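Local structure of putative mRNA interferase YoeB (Agrobacterium tumefaciens, 6N90) at residues T37-G43 and W56-I60; A62-Y68 and I82-Y88. The protein is a toxin of the YoeB family of type II toxin-antitoxin systems and probably acts as an endoribonuclease that cleaves mRNA. All blocks are in the same frame, centred on the assembly; numbering follows the deposited sequence.

Overall arrangement
The two contacts show how neighbouring strands of one sheet can tie together distant parts of a small toxin. Contact 1 closes first along the chain, joining the loop 37-43 after helix 21-36 to strand 56-59; contact 2 follows, within the hairpin of strands 64-73 and 76-84. Their centres lie about 11 Å apart. Strand 64-73 is the common element, pairing antiparallel with 56-59 along one edge and with 76-84 along the other. Arg58 O receives Phe66 N at 2.8 Å, and Pro38 O lies 2.7 Å from Tyr68 OH, a probable hydrogen bond. The loop and the C-terminal end of this YoeB-like toxin are thus linked through the same sheet.

Contact 1 (T37-G43 and W56-I60); sequences TPFAGLG and WSRRI
An arginine reaching into a curved loop can satisfy several carbonyls at once, and Arg58 is a clear example. The loop 37-43 leaves helix 21-36 at Thr37, makes a type I turn from Thr37 to Ala40 (Ala40 N to Thr37 O, 3.2 Å) and arches over strand 56-59. Arg58, chi1 m with chi2 and chi3 t, extends into the arch. Arg58 NH2 donates to Thr37 O and Ala40 O, both at 2.9 Å, and weakly to Pro38 O, also at 2.9 Å; Arg58 NH1 donates to Leu42 O at 2.6 Å. These acceptors lie near the guanidinium plane. In the backbone, Arg59 N bonds to Gly43 O at 2.8 Å, with the CA atoms of Gly43 and Arg59 4.6 Å apart. At Gly43 (phi/psi 88/13) and Gly41 (96/-151) a CB would jam against the preceding carbonyl O; at Gly43 it would also clash with Arg58 CB. Among apolar groups, Phe39 (chi1 m) lies obliquely over one face of Trp56 (chi1 m), CD1 to CE2 3.5 Å, planes at 42°. Tyr68 OH bonds to both Arg58 NE and Pro38 O. Characteristically for an arginine-braced helix-to-strand connection, main-chain carbonyl oxygens stabilise the buried guanidinium, which ties four of them to strand 56-59.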
loop_
_atom_site.group_PDB
_atom_site.type_symbol
_atom_site.label_atom_id
_atom_site.label_comp_id
_atom_site.label_asym_id
_atom_site.label_seq_id
_atom_site.Cartn_x
_atom_site.Cartn_y
_atom_site.Cartn_z
ATOM N N THR A 37 7.967 -8.736 12.667
ATOM C CA THR A 37 9.360 -9.074 12.898
ATOM C C THR A 37 10.180 -8.735 11.653
ATOM O O THR A 37 10.417 -9.596 10.832
ATOM C CB THR A 37 9.520 -10.577 13.232
ATOM O OG1 THR A 37 8.909 -11.374 12.203
ATOM C CG2 THR A 37 8.837 -10.901 14.549
ATOM N N PRO A 38 10.627 -7.481 11.519
ATOM C CA PRO A 38 11.315 -7.049 10.288
ATOM C C PRO A 38 12.490 -7.927 9.865
ATOM O O PRO A 38 12.728 -8.087 8.675
ATOM C CB PRO A 38 11.806 -5.648 10.640
ATOM C CG PRO A 38 10.873 -5.179 11.661
ATOM C CD PRO A 38 10.426 -6.368 12.454
ATOM N N PHE A 39 13.208 -8.507 10.817
ATOM C CA PHE A 39 14.437 -9.209 10.474
ATOM C C PHE A 39 14.316 -10.723 10.570
ATOM O O PHE A 39 15.295 -11.433 10.348
ATOM C CB PHE A 39 15.580 -8.734 11.374
ATOM C CG PHE A 39 15.719 -7.242 11.430
ATOM C CD1 PHE A 39 15.818 -6.497 10.267
ATOM C CD2 PHE A 39 15.709 -6.582 12.644
ATOM C CE1 PHE A 39 15.931 -5.120 10.318
ATOM C CE2 PHE A 39 15.820 -5.208 12.703
ATOM C CZ PHE A 39 15.927 -4.474 11.544
ATOM N N ALA A 40 13.129 -11.216 10.905
ATOM C CA ALA A 40 12.942 -12.654 11.043
ATOM C C ALA A 40 11.611 -13.102 10.463
ATOM O O ALA A 40 10.804 -12.289 10.046
ATOM C CB ALA A 40 13.045 -13.064 12.511
ATOM N N GLY A 41 11.393 -14.408 10.434
ATOM C CA GLY A 41 10.135 -14.943 9.959
ATOM C C GLY A 41 10.139 -15.359 8.503
ATOM O O GLY A 41 11.166 -15.744 7.941
ATOM N N LEU A 42 8.961 -15.261 7.898
ATOM C CA LEU A 42 8.671 -15.812 6.584
ATOM C C LEU A 42 9.581 -15.289 5.471
ATOM O O LEU A 42 9.929 -14.115 5.436
ATOM C CB LEU A 42 7.202 -15.524 6.243
ATOM C CG LEU A 42 6.632 -16.232 5.018
ATOM C CD1 LEU A 42 6.529 -17.718 5.294
ATOM C CD2 LEU A 42 5.285 -15.647 4.648
ATOM N N GLY A 43 9.973 -16.178 4.569
ATOM C CA GLY A 43 10.658 -15.775 3.353
ATOM C C GLY A 43 12.169 -15.657 3.437
ATOM O O GLY A 43 12.805 -15.126 2.533
ATOM N N TRP A 56 16.315 -4.909 3.039
ATOM C CA TRP A 56 16.234 -6.333 3.294
ATOM C C TRP A 56 15.440 -7.000 2.188
ATOM O O TRP A 56 14.656 -6.342 1.499
ATOM C CB TRP A 56 15.581 -6.602 4.643
ATOM C CG TRP A 56 16.515 -6.399 5.760
ATOM C CD1 TRP A 56 17.018 -5.215 6.208
ATOM C CD2 TRP A 56 17.072 -7.419 6.584
ATOM N NE1 TRP A 56 17.869 -5.441 7.267
ATOM C CE2 TRP A 56 17.915 -6.790 7.516
ATOM C CE3 TRP A 56 16.949 -8.809 6.616
ATOM C CZ2 TRP A 56 18.630 -7.510 8.483
ATOM C CZ3 TRP A 56 17.658 -9.525 7.575
ATOM C CH2 TRP A 56 18.482 -8.872 8.495
ATOM N N SER A 57 15.626 -8.292 2.039
ATOM C CA SER A 57 14.935 -9.049 1.026
ATOM C C SER A 57 14.367 -10.376 1.514
ATOM O O SER A 57 14.983 -11.018 2.300
ATOM C CB SER A 57 15.888 -9.301 -0.126
ATOM O OG SER A 57 15.321 -10.078 -1.118
ATOM N N ARG A 58 13.165 -10.725 1.096
ATOM C CA ARG A 58 12.598 -12.034 1.371
ATOM C C ARG A 58 12.126 -12.684 0.067
ATOM O O ARG A 58 11.798 -11.998 -0.909
ATOM C CB ARG A 58 11.427 -11.929 2.349
ATOM C CG ARG A 58 11.792 -11.416 3.716
ATOM C CD ARG A 58 10.514 -11.040 4.500
ATOM N NE ARG A 58 10.826 -10.387 5.763
ATOM C CZ ARG A 58 10.487 -10.872 6.953
ATOM N NH1 ARG A 58 9.795 -12.020 7.039
ATOM N NH2 ARG A 58 10.805 -10.189 8.048
ATOM N N ARG A 59 12.097 -14.008 0.066
ATOM C CA ARG A 59 11.614 -14.768 -1.077
ATOM C C ARG A 59 10.095 -14.776 -1.186
ATOM O O ARG A 59 9.396 -15.156 -0.255
ATOM C CB ARG A 59 12.108 -16.214 -0.992
ATOM C CG ARG A 59 13.576 -16.386 -1.288
ATOM C CD ARG A 59 13.784 -17.394 -2.401
ATOM N NE ARG A 59 13.303 -18.728 -2.052
ATOM C CZ ARG A 59 13.708 -19.835 -2.661
ATOM N NH1 ARG A 59 14.605 -19.757 -3.638
ATOM N NH2 ARG A 59 13.226 -21.018 -2.292
ATOM N N ILE A 60 9.579 -14.386 -2.341
ATOM C CA ILE A 60 8.201 -14.689 -2.676
ATOM C C ILE A 60 8.207 -16.071 -3.318
ATOM O O ILE A 60 7.517 -16.984 -2.871
ATOM C CB ILE A 60 7.604 -13.649 -3.632
ATOM C CG1 ILE A 60 7.881 -12.233 -3.132
ATOM C CG2 ILE A 60 6.097 -13.861 -3.841
ATOM C CD1 ILE A 60 7.446 -11.169 -4.181
#

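Contact 2 (A62-Y68 and I82-Y88); sequences AEHRFVY and IQCRFHY
A classic beta bulge breaks the regular pairing here: Ile82 and Gln83 both face Val67, whose O accepts Ile82 N at 2.8 Å and, weakly, Gln83 N at 3.4 Å. Ile82 has phi/psi -96/-38. Val67 N returns a bond to Gln83 O at 3.0 Å. Strands 64-68 and 82-84 run antiparallel at 153°, axes 4.6 Å apart. Past Cys84 the chain curls back through Phe86 (phi 71°), whose O receives Arg65 N at 2.9 Å. His64 (chi1 m) accepts Phe86 N at ND1, 2.8 Å, while His87 NE2 donates to Glu63 OE1 at 2.9 Å. A water joins Arg65 NH1 (2.7 Å) to Tyr88 OH (2.6 Å), and Val67 CG2 packs on Tyr88 CD1 at 4.1 Å. In this bulged hairpin a backbone bond, side chains and a water hold the tail, consistent with the role of the C-terminal end in RNA cleavage by RelE-type toxins. Phe66 and Cys84 face helix 21-36, Cys84 also meeting helix 7-19, where Arg85 pairs with Asp12; strand 56-59 flanks the other edge of strand 64-73.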
loop_
_atom_site.group_PDB
_atom_site.type_symbol
_atom_site.label_atom_id
_atom_site.label_comp_id
_atom_site.label_asym_id
_atom_site.label_seq_id
_atom_site.Cartn_x
_atom_site.Cartn_y
_atom_site.Cartn_z
ATOM N N ALA A 62 11.349 -18.485 -5.940
ATOM C CA ALA A 62 12.772 -18.496 -6.272
ATOM C C ALA A 62 13.110 -17.353 -7.232
ATOM O O ALA A 62 14.196 -16.767 -7.159
ATOM C CB ALA A 62 13.173 -19.831 -6.866
ATOM N N GLU A 63 12.166 -17.018 -8.109
ATOM C CA GLU A 63 12.406 -16.013 -9.143
ATOM C C GLU A 63 11.947 -14.602 -8.767
ATOM O O GLU A 63 12.211 -13.652 -9.505
ATOM C CB GLU A 63 11.728 -16.425 -10.452
ATOM C CG GLU A 63 12.409 -17.581 -11.190
ATOM C CD GLU A 63 13.912 -17.385 -11.377
ATOM O OE1 GLU A 63 14.345 -16.246 -11.676
ATOM O OE2 GLU A 63 14.659 -18.380 -11.240
ATOM N N HIS A 64 11.273 -14.454 -7.628
ATOM C CA HIS A 64 10.702 -13.146 -7.296
ATOM C C HIS A 64 10.951 -12.782 -5.861
ATOM O O HIS A 64 10.617 -13.561 -4.958
ATOM C CB HIS A 64 9.194 -13.122 -7.577
ATOM C CG HIS A 64 8.857 -13.335 -9.020
ATOM N ND1 HIS A 64 9.082 -12.374 -9.978
ATOM C CD2 HIS A 64 8.335 -14.404 -9.668
ATOM C CE1 HIS A 64 8.709 -12.841 -11.161
ATOM N NE2 HIS A 64 8.253 -14.068 -10.999
ATOM N N ARG A 65 11.496 -11.588 -5.654
ATOM C CA ARG A 65 11.888 -11.166 -4.317
ATOM C C ARG A 65 11.125 -9.932 -3.846
ATOM O O ARG A 65 10.688 -9.076 -4.644
ATOM C CB ARG A 65 13.400 -10.897 -4.264
ATOM C CG ARG A 65 14.257 -12.075 -4.729
ATOM C CD ARG A 65 13.844 -13.393 -4.062
ATOM N NE ARG A 65 14.524 -14.547 -4.656
ATOM C CZ ARG A 65 15.582 -15.136 -4.111
ATOM N NH1 ARG A 65 16.053 -14.696 -2.952
ATOM N NH2 ARG A 65 16.151 -16.178 -4.706
ATOM N N PHE A 66 10.942 -9.881 -2.532
ATOM C CA PHE A 66 10.242 -8.804 -1.843
ATOM C C PHE A 66 11.329 -8.015 -1.141
ATOM O O PHE A 66 11.934 -8.512 -0.193
ATOM C CB PHE A 66 9.192 -9.403 -0.865
ATOM C CG PHE A 66 8.497 -8.398 0.045
ATOM C CD1 PHE A 66 7.409 -7.673 -0.394
ATOM C CD2 PHE A 66 8.909 -8.240 1.367
ATOM C CE1 PHE A 66 6.752 -6.784 0.443
ATOM C CE2 PHE A 66 8.270 -7.327 2.213
ATOM C CZ PHE A 66 7.187 -6.602 1.744
ATOM N N VAL A 67 11.600 -6.809 -1.639
ATOM C CA VAL A 67 12.638 -5.962 -1.062
ATOM C C VAL A 67 11.973 -4.797 -0.320
ATOM O O VAL A 67 11.050 -4.149 -0.825
ATOM C CB VAL A 67 13.615 -5.454 -2.148
ATOM C CG1 VAL A 67 14.746 -4.602 -1.509
ATOM C CG2 VAL A 67 14.208 -6.634 -2.918
ATOM N N TYR A 68 12.452 -4.537 0.893
ATOM C CA TYR A 68 11.788 -3.584 1.771
ATOM C C TYR A 68 12.764 -2.973 2.749
ATOM O O TYR A 68 13.910 -3.420 2.877
ATOM C CB TYR A 68 10.661 -4.288 2.556
ATOM C CG TYR A 68 11.220 -5.360 3.474
ATOM C CD1 TYR A 68 11.573 -6.619 2.982
ATOM C CD2 TYR A 68 11.400 -5.109 4.832
ATOM C CE1 TYR A 68 12.101 -7.594 3.817
ATOM C CE2 TYR A 68 11.906 -6.077 5.671
ATOM C CZ TYR A 68 12.267 -7.311 5.158
ATOM O OH TYR A 68 12.792 -8.265 6.009
ATOM N N ILE A 82 10.100 -1.705 -1.884
ATOM C CA ILE A 82 10.902 -1.235 -3.000
ATOM C C ILE A 82 10.648 -2.077 -4.242
ATOM O O ILE A 82 10.610 -1.554 -5.358
ATOM C CB ILE A 82 12.408 -1.265 -2.636
ATOM C CG1 ILE A 82 12.625 -0.552 -1.304
ATOM C CG2 ILE A 82 13.251 -0.627 -3.725
ATOM C CD1 ILE A 82 12.069 0.848 -1.269
ATOM N N GLN A 83 10.466 -3.379 -4.043
ATOM C CA GLN A 83 10.207 -4.300 -5.155
ATOM C C GLN A 83 9.362 -5.490 -4.685
ATOM O O GLN A 83 9.485 -5.907 -3.544
ATOM C CB GLN A 83 11.560 -4.756 -5.757
ATOM C CG GLN A 83 11.682 -6.200 -6.206
ATOM C CD GLN A 83 13.117 -6.554 -6.604
ATOM O OE1 GLN A 83 14.007 -5.689 -6.644
ATOM N NE2 GLN A 83 13.349 -7.827 -6.882
ATOM N N CYS A 84 8.502 -6.039 -5.542
ATOM C CA CYS A 84 7.809 -7.281 -5.207
ATOM C C CYS A 84 7.682 -8.166 -6.459
ATOM O O CYS A 84 6.660 -8.830 -6.699
ATOM C CB CYS A 84 6.425 -6.994 -4.583
ATOM S SG CYS A 84 5.245 -6.233 -5.710
ATOM N N ARG A 85 8.754 -8.169 -7.248
ATOM C CA ARG A 85 8.806 -8.892 -8.514
ATOM C C ARG A 85 10.264 -8.956 -8.971
ATOM O O ARG A 85 11.002 -7.997 -8.783
ATOM C CB ARG A 85 7.935 -8.194 -9.563
ATOM C CG ARG A 85 7.662 -9.013 -10.826
ATOM C CD ARG A 85 6.673 -8.262 -11.712
ATOM N NE ARG A 85 6.511 -8.883 -13.023
ATOM C CZ ARG A 85 6.123 -8.223 -14.113
ATOM N NH1 ARG A 85 5.865 -6.927 -14.060
ATOM N NH2 ARG A 85 6.008 -8.863 -15.264
ATOM N N PHE A 86 10.660 -10.088 -9.546
ATOM C CA PHE A 86 12.008 -10.311 -10.090
ATOM C C PHE A 86 13.098 -10.435 -9.023
ATOM O O PHE A 86 12.848 -10.267 -7.825
ATOM C CB PHE A 86 12.395 -9.195 -11.073
ATOM C CG PHE A 86 11.411 -9.023 -12.193
ATOM C CD1 PHE A 86 11.082 -10.100 -13.009
ATOM C CD2 PHE A 86 10.825 -7.793 -12.430
ATOM C CE1 PHE A 86 10.175 -9.948 -14.032
ATOM C CE2 PHE A 86 9.918 -7.634 -13.448
ATOM C CZ PHE A 86 9.583 -8.719 -14.244
ATOM N N HIS A 87 14.314 -10.744 -9.469
ATOM C CA HIS A 87 15.474 -10.742 -8.571
ATOM C C HIS A 87 15.899 -9.312 -8.224
ATOM O O HIS A 87 15.569 -8.379 -8.960
ATOM C CB HIS A 87 16.630 -11.522 -9.198
ATOM C CG HIS A 87 16.429 -13.007 -9.173
ATOM N ND1 HIS A 87 16.736 -13.777 -8.076
ATOM C CD2 HIS A 87 15.946 -13.857 -10.114
ATOM C CE1 HIS A 87 16.451 -15.045 -8.337
ATOM N NE2 HIS A 87 15.974 -15.118 -9.566
ATOM N N TYR A 88 16.648 -9.169 -7.122
ATOM C CA TYR A 88 16.814 -7.902 -6.372
ATOM C C TYR A 88 16.772 -6.597 -7.147
ATOM O O TYR A 88 16.851 -5.520 -6.528
ATOM C CB TYR A 88 18.136 -7.911 -5.580
ATOM C CG TYR A 88 18.171 -8.994 -4.549
ATOM C CD1 TYR A 88 16.995 -9.413 -3.978
ATOM C CD2 TYR A 88 19.370 -9.586 -4.118
ATOM C CE1 TYR A 88 16.969 -10.397 -3.072
ATOM C CE2 TYR A 88 19.350 -10.607 -3.146
ATOM C CZ TYR A 88 18.128 -10.986 -2.627
ATOM O OH TYR A 88 17.980 -11.964 -1.673
HETATM O O HOH W 1 15.710 -12.918 -0.903
#